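Local coordinates for putative xanthine dehydrogenase YAGS fad-binding subunit (Escherichia coli, PDB 5G5G), which binds the molybdenum pterin cytosine dinucleotide cofactor and probably oxidises aldehydes as the gamma subunit of a three-chain periplasmic aldehyde oxidase, at residues Ala71-Ala83 / Ile112-Ala126. Sequence-based numbering, arbitrary orientation.
Sequences AQKAPGVLAVITA and IALVVAETFEQARAA
Ile81 and Leu114 form a hydrogen-bonded antiparallel pair, Ile81 N reaching Leu114 O at 2.8 Å and Leu114 N returning to Ile81 O. Farther along, Val116 N meets Ala79 O nearly straight (176° at the hydrogen), while Val116 O takes Leu78 N at 2.8 Å and, more weakly, Ala79 N; this classic beta bulge shifts the register before Val77 pairs with Ala117. Glu118 N to Gly76 O closes the ladder.

Among apolar contacts, Val77 turns CG2 to Ala126 CB, unusually tight at 3.3 Å, and its branch crosses that of Val115 at about a right angle. Ala74 CB adds a 3.7 Å contact to Ala126 CB. Leu78 CD1 meets Val116 CG1.

At the type II turn, Gln122, extended beyond CG (chi2 177°), lays its amide against Pro75 and Gly76, with OE1 3.1 Å from Pro75 C. Thr119, the helix N-cap, accepts through OG1 from Gln122 N in the capping bond and from Gln122 NE2 at 3.0 Å; a water bridges Pro75 O to Gln122 O. With an alanine in place of Gln122, the turn would probably lose its covering amide and Thr119 OG1 its side-chain donor, the backbone cap remaining.

Both segments belong to the a/b hammerhead region. Strand 77-82 is outermost within this chain in a mixed sheet, followed by 111-117, then 49-55. Helix 250-262 packs on Ala79, Leu114 and Val116, whereas helix 120-127 lies on the face of Val77 and meets another protein chain through Phe120.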
ATOM      1  N   ALA C  71      13.660  28.331  12.688  1.00 15.15           N
ATOM      2  CA  ALA C  71      14.110  26.973  12.515  1.00 14.82           C
ATOM      3  C   ALA C  71      15.596  26.838  12.784  1.00 15.12           C
ATOM      4  O   ALA C  71      16.019  25.927  13.454  1.00 15.08           O
ATOM      5  CB  ALA C  71      13.772  26.475  11.145  1.00 14.24           C
ATOM      6  N   GLN C  72      16.398  27.784  12.290  1.00 16.07           N
ATOM      7  CA  GLN C  72      17.828  27.781  12.516  1.00 17.20           C
ATOM      8  C   GLN C  72      18.195  27.846  13.970  1.00 16.93           C
ATOM      9  O   GLN C  72      19.194  27.256  14.369  1.00 17.07           O
ATOM     10  CB  GLN C  72      18.445  28.964  11.751  1.00 18.85           C
ATOM     11  CG  GLN C  72      19.951  29.068  11.829  1.00 20.61           C
ATOM     12  CD  GLN C  72      20.639  27.892  11.143  1.00 22.13           C
ATOM     13  OE1 GLN C  72      20.253  27.451  10.101  1.00 23.74           O
ATOM     14  NE2 GLN C  72      21.654  27.372  11.792  1.00 25.31           N
ATOM     15  N   LYS C  73      17.387  28.528  14.771  1.00 16.51           N
ATOM     16  CA  LYS C  73      17.633  28.689  16.169  1.00 16.83           C
ATOM     17  C   LYS C  73      17.084  27.547  17.017  1.00 16.49           C
ATOM     18  O   LYS C  73      17.379  27.522  18.216  1.00 17.18           O
ATOM     19  CB  LYS C  73      17.071  30.011  16.669  1.00 17.25           C
ATOM     20  CG  LYS C  73      17.814  31.227  16.115  1.00 17.67           C
ATOM     21  CD  LYS C  73      17.251  32.513  16.701  1.00 18.21           C
ATOM     22  CE  LYS C  73      15.849  32.743  16.143  1.00 18.19           C
ATOM     23  NZ  LYS C  73      15.277  34.007  16.646  1.00 18.94           N
ATOM     24  N   ALA C  74      16.340  26.623  16.404  1.00 16.21           N
ATOM     25  CA  ALA C  74      15.697  25.535  17.146  1.00 15.79           C
ATOM     26  C   ALA C  74      16.758  24.526  17.633  1.00 15.91           C
ATOM     27  O   ALA C  74      17.875  24.453  17.091  1.00 15.67           O
ATOM     28  CB  ALA C  74      14.619  24.887  16.332  1.00 15.46           C
ATOM     29  N   PRO C  75      16.435  23.782  18.711  1.00 15.85           N
ATOM     30  CA  PRO C  75      17.350  22.842  19.335  1.00 15.97           C
ATOM     31  C   PRO C  75      17.898  21.840  18.352  1.00 15.12           C
ATOM     32  O   PRO C  75      17.134  21.221  17.576  1.00 14.61           O
ATOM     33  CB  PRO C  75      16.457  22.172  20.391  1.00 15.93           C
ATOM     34  CG  PRO C  75      15.542  23.291  20.772  1.00 16.42           C
ATOM     35  CD  PRO C  75      15.184  23.887  19.482  1.00 16.21           C
ATOM     36  N   GLY C  76      19.227  21.693  18.363  1.00 15.41           N
ATOM     37  CA  GLY C  76      19.885  20.654  17.591  1.00 15.00           C
ATOM     38  C   GLY C  76      20.022  20.945  16.071  1.00 14.85           C
ATOM     39  O   GLY C  76      20.497  20.085  15.310  1.00 14.69           O
ATOM     40  N   VAL C  77      19.581  22.134  15.616  1.00 14.91           N
ATOM     41  CA  VAL C  77      19.513  22.408  14.145  1.00 14.39           C
ATOM     42  C   VAL C  77      20.912  22.820  13.666  1.00 14.85           C
ATOM     43  O   VAL C  77      21.590  23.613  14.295  1.00 14.97           O
ATOM     44  CB  VAL C  77      18.452  23.478  13.806  1.00 14.27           C
ATOM     45  CG1 VAL C  77      18.563  23.935  12.355  1.00 14.31           C
ATOM     46  CG2 VAL C  77      17.071  22.876  14.003  1.00 13.90           C
ATOM     47  N   LEU C  78      21.306  22.258  12.520  1.00 15.07           N
ATOM     48  CA  LEU C  78      22.560  22.529  11.857  1.00 15.89           C
ATOM     49  C   LEU C  78      22.396  23.513  10.705  1.00 16.07           C
ATOM     50  O   LEU C  78      23.237  24.402  10.564  1.00 17.15           O
ATOM     51  CB  LEU C  78      23.168  21.238  11.268  1.00 16.66           C
ATOM     52  CG  LEU C  78      23.569  20.098  12.224  1.00 17.10           C
ATOM     53  CD1 LEU C  78      24.325  19.038  11.434  1.00 18.36           C
ATOM     54  CD2 LEU C  78      24.459  20.664  13.278  1.00 18.49           C
ATOM     55  N   ALA C  79      21.360  23.377   9.906  1.00 15.31           N
ATOM     56  CA  ALA C  79      21.140  24.267   8.754  1.00 16.00           C
ATOM     57  C   ALA C  79      19.716  24.076   8.227  1.00 15.61           C
ATOM     58  O   ALA C  79      19.028  23.103   8.560  1.00 14.28           O
ATOM     59  CB  ALA C  79      22.113  23.911   7.636  1.00 16.18           C
ATOM     60  N   VAL C  80      19.295  25.018   7.372  1.00 16.20           N
ATOM     61  CA  VAL C  80      18.049  24.837   6.634  1.00 16.51           C
ATOM     62  C   VAL C  80      18.351  25.068   5.153  1.00 17.14           C
ATOM     63  O   VAL C  80      18.836  26.147   4.795  1.00 17.82           O
ATOM     64  CB  VAL C  80      16.948  25.849   7.091  1.00 17.28           C
ATOM     65  CG1 VAL C  80      15.643  25.572   6.350  1.00 17.12           C
ATOM     66  CG2 VAL C  80      16.768  25.757   8.610  1.00 17.67           C
ATOM     67  N   ILE C  81      18.064  24.075   4.329  1.00 16.70           N
ATOM     68  CA  ILE C  81      18.283  24.131   2.886  1.00 17.10           C
ATOM     69  C   ILE C  81      17.052  24.694   2.205  1.00 16.57           C
ATOM     70  O   ILE C  81      15.950  24.240   2.506  1.00 16.27           O
ATOM     71  CB  ILE C  81      18.560  22.749   2.305  1.00 17.80           C
ATOM     72  CG1 ILE C  81      19.617  22.031   3.155  1.00 18.47           C
ATOM     73  CG2 ILE C  81      18.952  22.843   0.824  1.00 18.38           C
ATOM     74  CD1 ILE C  81      20.860  22.787   3.466  1.00 19.20           C
ATOM     75  N   THR C  82      17.254  25.624   1.263  1.00 16.45           N
ATOM     76  CA  THR C  82      16.174  26.205   0.471  1.00 16.54           C
ATOM     77  C   THR C  82      16.606  26.357  -0.970  1.00 17.39           C
ATOM     78  O   THR C  82      17.779  26.282  -1.235  1.00 17.72           O
ATOM     79  CB  THR C  82      15.821  27.615   0.986  1.00 16.92           C
ATOM     80  OG1 THR C  82      16.926  28.509   0.758  1.00 17.11           O
ATOM     81  CG2 THR C  82      15.546  27.586   2.473  1.00 16.57           C
ATOM     82  N   ALA C  83      15.668  26.629  -1.883  1.00 18.29           N
ATOM     83  CA  ALA C  83      16.060  26.906  -3.291  1.00 19.53           C
ATOM     84  C   ALA C  83      16.979  28.070  -3.350  1.00 21.82           C
ATOM     85  O   ALA C  83      17.975  28.082  -4.107  1.00 23.39           O
ATOM     86  CB  ALA C  83      14.851  27.149  -4.182  1.00 19.16           C
ATOM     87  N   ILE C 112      10.011  22.472  -0.422  1.00 14.42           N
ATOM     88  CA  ILE C 112      10.508  23.858  -0.433  1.00 14.89           C
ATOM     89  C   ILE C 112      11.659  24.130   0.517  1.00 15.39           C
ATOM     90  O   ILE C 112      12.313  25.177   0.422  1.00 15.95           O
ATOM     91  CB  ILE C 112       9.399  24.914  -0.244  1.00 15.73           C
ATOM     92  CG1 ILE C 112       8.700  24.733   1.122  1.00 15.76           C
ATOM     93  CG2 ILE C 112       8.423  24.823  -1.399  1.00 16.19           C
ATOM     94  CD1 ILE C 112       7.715  25.843   1.457  1.00 16.76           C
ATOM     95  N   ALA C 113      11.880  23.235   1.468  1.00 15.06           N
ATOM     96  CA  ALA C 113      12.975  23.400   2.408  1.00 15.16           C
ATOM     97  C   ALA C 113      13.297  22.054   3.067  1.00 14.89           C
ATOM     98  O   ALA C 113      12.490  21.095   3.003  1.00 14.33           O
ATOM     99  CB  ALA C 113      12.677  24.463   3.460  1.00 15.75           C
ATOM    100  N   LEU C 114      14.498  21.994   3.656  1.00 14.49           N
ATOM    101  CA  LEU C 114      14.905  20.823   4.449  1.00 14.66           C
ATOM    102  C   LEU C 114      15.608  21.316   5.691  1.00 14.53           C
ATOM    103  O   LEU C 114      16.575  22.051   5.587  1.00 14.99           O
ATOM    104  CB  LEU C 114      15.853  19.901   3.671  1.00 15.01           C
ATOM    105  CG  LEU C 114      16.270  18.624   4.433  1.00 14.91           C
ATOM    106  CD1 LEU C 114      15.275  17.512   4.134  1.00 14.76           C
ATOM    107  CD2 LEU C 114      17.692  18.219   4.097  1.00 15.70           C
ATOM    108  N   VAL C 115      15.105  20.943   6.871  1.00 14.10           N
ATOM    109  CA  VAL C 115      15.827  21.287   8.097  1.00 14.50           C
ATOM    110  C   VAL C 115      16.710  20.104   8.477  1.00 14.20           C
ATOM    111  O   VAL C 115      16.195  18.981   8.529  1.00 14.89           O
ATOM    112  CB  VAL C 115      14.867  21.564   9.257  1.00 14.86           C
ATOM    113  CG1 VAL C 115      15.629  21.888  10.524  1.00 15.61           C
ATOM    114  CG2 VAL C 115      13.920  22.705   8.928  1.00 15.41           C
ATOM    115  N   VAL C 116      17.995  20.350   8.752  1.00 13.94           N
ATOM    116  CA  VAL C 116      18.966  19.337   9.108  1.00 13.58           C
ATOM    117  C   VAL C 116      19.256  19.531  10.586  1.00 13.65           C
ATOM    118  O   VAL C 116      19.555  20.657  11.010  1.00 13.82           O
ATOM    119  CB  VAL C 116      20.282  19.582   8.319  1.00 14.07           C
ATOM    120  CG1 VAL C 116      21.311  18.530   8.659  1.00 14.27           C
ATOM    121  CG2 VAL C 116      19.973  19.565   6.844  1.00 14.03           C
ATOM    122  N   ALA C 117      19.113  18.469  11.371  1.00 13.34           N
ATOM    123  CA  ALA C 117      19.373  18.532  12.807  1.00 13.93           C
ATOM    124  C   ALA C 117      20.076  17.260  13.327  1.00 14.05           C
ATOM    125  O   ALA C 117      20.219  16.285  12.627  1.00 13.47           O
ATOM    126  CB  ALA C 117      18.070  18.749  13.538  1.00 14.00           C
ATOM    127  N   GLU C 118      20.470  17.312  14.588  1.00 14.84           N
ATOM    128  CA  GLU C 118      21.264  16.269  15.224  1.00 15.70           C
ATOM    129  C   GLU C 118      20.458  14.983  15.431  1.00 14.59           C
ATOM    130  O   GLU C 118      21.027  13.890  15.395  1.00 13.84           O
ATOM    131  CB  GLU C 118      21.770  16.782  16.560  1.00 17.96           C
ATOM    132  CG  GLU C 118      22.848  17.830  16.399  1.00 20.59           C
ATOM    133  CD  GLU C 118      24.198  17.257  16.016  1.00 23.48           C
ATOM    134  OE1 GLU C 118      24.355  16.005  15.930  1.00 25.54           O
ATOM    135  OE2 GLU C 118      25.118  18.055  15.795  1.00 26.28           O
ATOM    136  N   THR C 119      19.150  15.136  15.607  1.00 13.57           N
ATOM    137  CA  THR C 119      18.260  14.008  15.802  1.00 13.27           C
ATOM    138  C   THR C 119      17.019  14.147  14.949  1.00 12.88           C
ATOM    139  O   THR C 119      16.612  15.268  14.584  1.00 12.56           O
ATOM    140  CB  THR C 119      17.843  13.818  17.278  1.00 13.51           C
ATOM    141  OG1 THR C 119      17.057  14.935  17.684  1.00 13.54           O
ATOM    142  CG2 THR C 119      19.036  13.679  18.161  1.00 14.02           C
ATOM    143  N   PHE C 120      16.384  13.011  14.667  1.00 12.63           N
ATOM    144  CA  PHE C 120      15.084  13.007  13.962  1.00 12.88           C
ATOM    145  C   PHE C 120      14.024  13.936  14.623  1.00 12.94           C
ATOM    146  O   PHE C 120      13.338  14.726  13.950  1.00 13.20           O
ATOM    147  CB  PHE C 120      14.542  11.582  13.890  1.00 12.93           C
ATOM    148  CG  PHE C 120      13.208  11.487  13.252  1.00 13.41           C
ATOM    149  CD1 PHE C 120      13.039  11.801  11.954  1.00 13.99           C
ATOM    150  CD2 PHE C 120      12.108  11.139  14.013  1.00 13.76           C
ATOM    151  CE1 PHE C 120      11.794  11.742  11.371  1.00 14.32           C
ATOM    152  CE2 PHE C 120      10.873  11.027  13.440  1.00 14.42           C
ATOM    153  CZ  PHE C 120      10.695  11.362  12.141  1.00 14.15           C
ATOM    154  N   GLU C 121      13.860  13.801  15.910  1.00 13.37           N
ATOM    155  CA  GLU C 121      12.816  14.548  16.586  1.00 14.08           C
ATOM    156  C   GLU C 121      13.084  16.048  16.545  1.00 14.12           C
ATOM    157  O   GLU C 121      12.161  16.864  16.413  1.00 13.78           O
ATOM    158  CB  GLU C 121      12.654  14.056  18.039  1.00 15.02           C
ATOM    159  CG  GLU C 121      12.264  12.556  18.090  1.00 15.21           C
ATOM    160  CD  GLU C 121      13.454  11.547  18.055  1.00 16.12           C
ATOM    161  OE1 GLU C 121      14.651  11.931  17.938  1.00 16.22           O
ATOM    162  OE2 GLU C 121      13.163  10.293  18.067  1.00 16.17           O
ATOM    163  N   GLN C 122      14.352  16.411  16.718  1.00 13.99           N
ATOM    164  CA  GLN C 122      14.705  17.837  16.637  1.00 14.66           C
ATOM    165  C   GLN C 122      14.485  18.392  15.222  1.00 14.30           C
ATOM    166  O   GLN C 122      14.010  19.556  15.086  1.00 14.26           O
ATOM    167  CB  GLN C 122      16.111  18.072  17.101  1.00 14.87           C
ATOM    168  CG  GLN C 122      16.201  18.108  18.624  1.00 15.60           C
ATOM    169  CD  GLN C 122      17.586  18.259  19.180  1.00 16.08           C
ATOM    170  OE1 GLN C 122      17.868  19.191  19.959  1.00 16.16           O
ATOM    171  NE2 GLN C 122      18.493  17.357  18.771  1.00 16.59           N
ATOM    172  N   ALA C 123      14.794  17.592  14.196  1.00 13.84           N
ATOM    173  CA  ALA C 123      14.552  18.026  12.806  1.00 13.78           C
ATOM    174  C   ALA C 123      13.082  18.238  12.506  1.00 13.89           C
ATOM    175  O   ALA C 123      12.702  19.263  11.929  1.00 13.57           O
ATOM    176  CB  ALA C 123      15.161  17.065  11.832  1.00 13.73           C
ATOM    177  N   ARG C 124      12.243  17.264  12.919  1.00 13.61           N
ATOM    178  CA  ARG C 124      10.807  17.356  12.743  1.00 13.92           C
ATOM    179  C   ARG C 124      10.216  18.605  13.418  1.00 14.37           C
ATOM    180  O   ARG C 124       9.443  19.360  12.783  1.00 13.86           O
ATOM    181  CB  ARG C 124      10.109  16.081  13.243  1.00 14.06           C
ATOM    182  CG  ARG C 124       8.599  16.154  13.050  1.00 14.83           C
ATOM    183  CD  ARG C 124       7.952  14.833  13.428  1.00 14.68           C
ATOM    184  NE  ARG C 124       8.323  14.463  14.773  1.00 14.74           N
ATOM    185  CZ  ARG C 124       8.186  13.259  15.325  1.00 14.95           C
ATOM    186  NH1 ARG C 124       7.672  12.254  14.632  1.00 14.89           N
ATOM    187  NH2 ARG C 124       8.574  13.074  16.571  1.00 15.14           N
ATOM    188  N   ALA C 125      10.567  18.800  14.695  1.00 14.11           N
ATOM    189  CA  ALA C 125      10.085  19.928  15.468  1.00 14.78           C
ATOM    190  C   ALA C 125      10.511  21.247  14.848  1.00 15.25           C
ATOM    191  O   ALA C 125       9.671  22.198  14.813  1.00 16.73           O
ATOM    192  CB  ALA C 125      10.530  19.832  16.906  1.00 15.28           C
ATOM    193  N   ALA C 126      11.764  21.334  14.387  1.00 14.75           N
ATOM    194  CA  ALA C 126      12.255  22.564  13.767  1.00 15.64           C
ATOM    195  C   ALA C 126      11.574  22.872  12.427  1.00 15.49           C
ATOM    196  O   ALA C 126      11.348  24.030  12.103  1.00 15.87           O
ATOM    197  CB  ALA C 126      13.782  22.556  13.610  1.00 15.73           C
TER
HETATM  198  O   HOH W   1      14.323  21.224  17.379  1.00 12.32           O
HETATM  199  O   HOH W   2      12.697  26.787  -1.571  1.00 18.12           O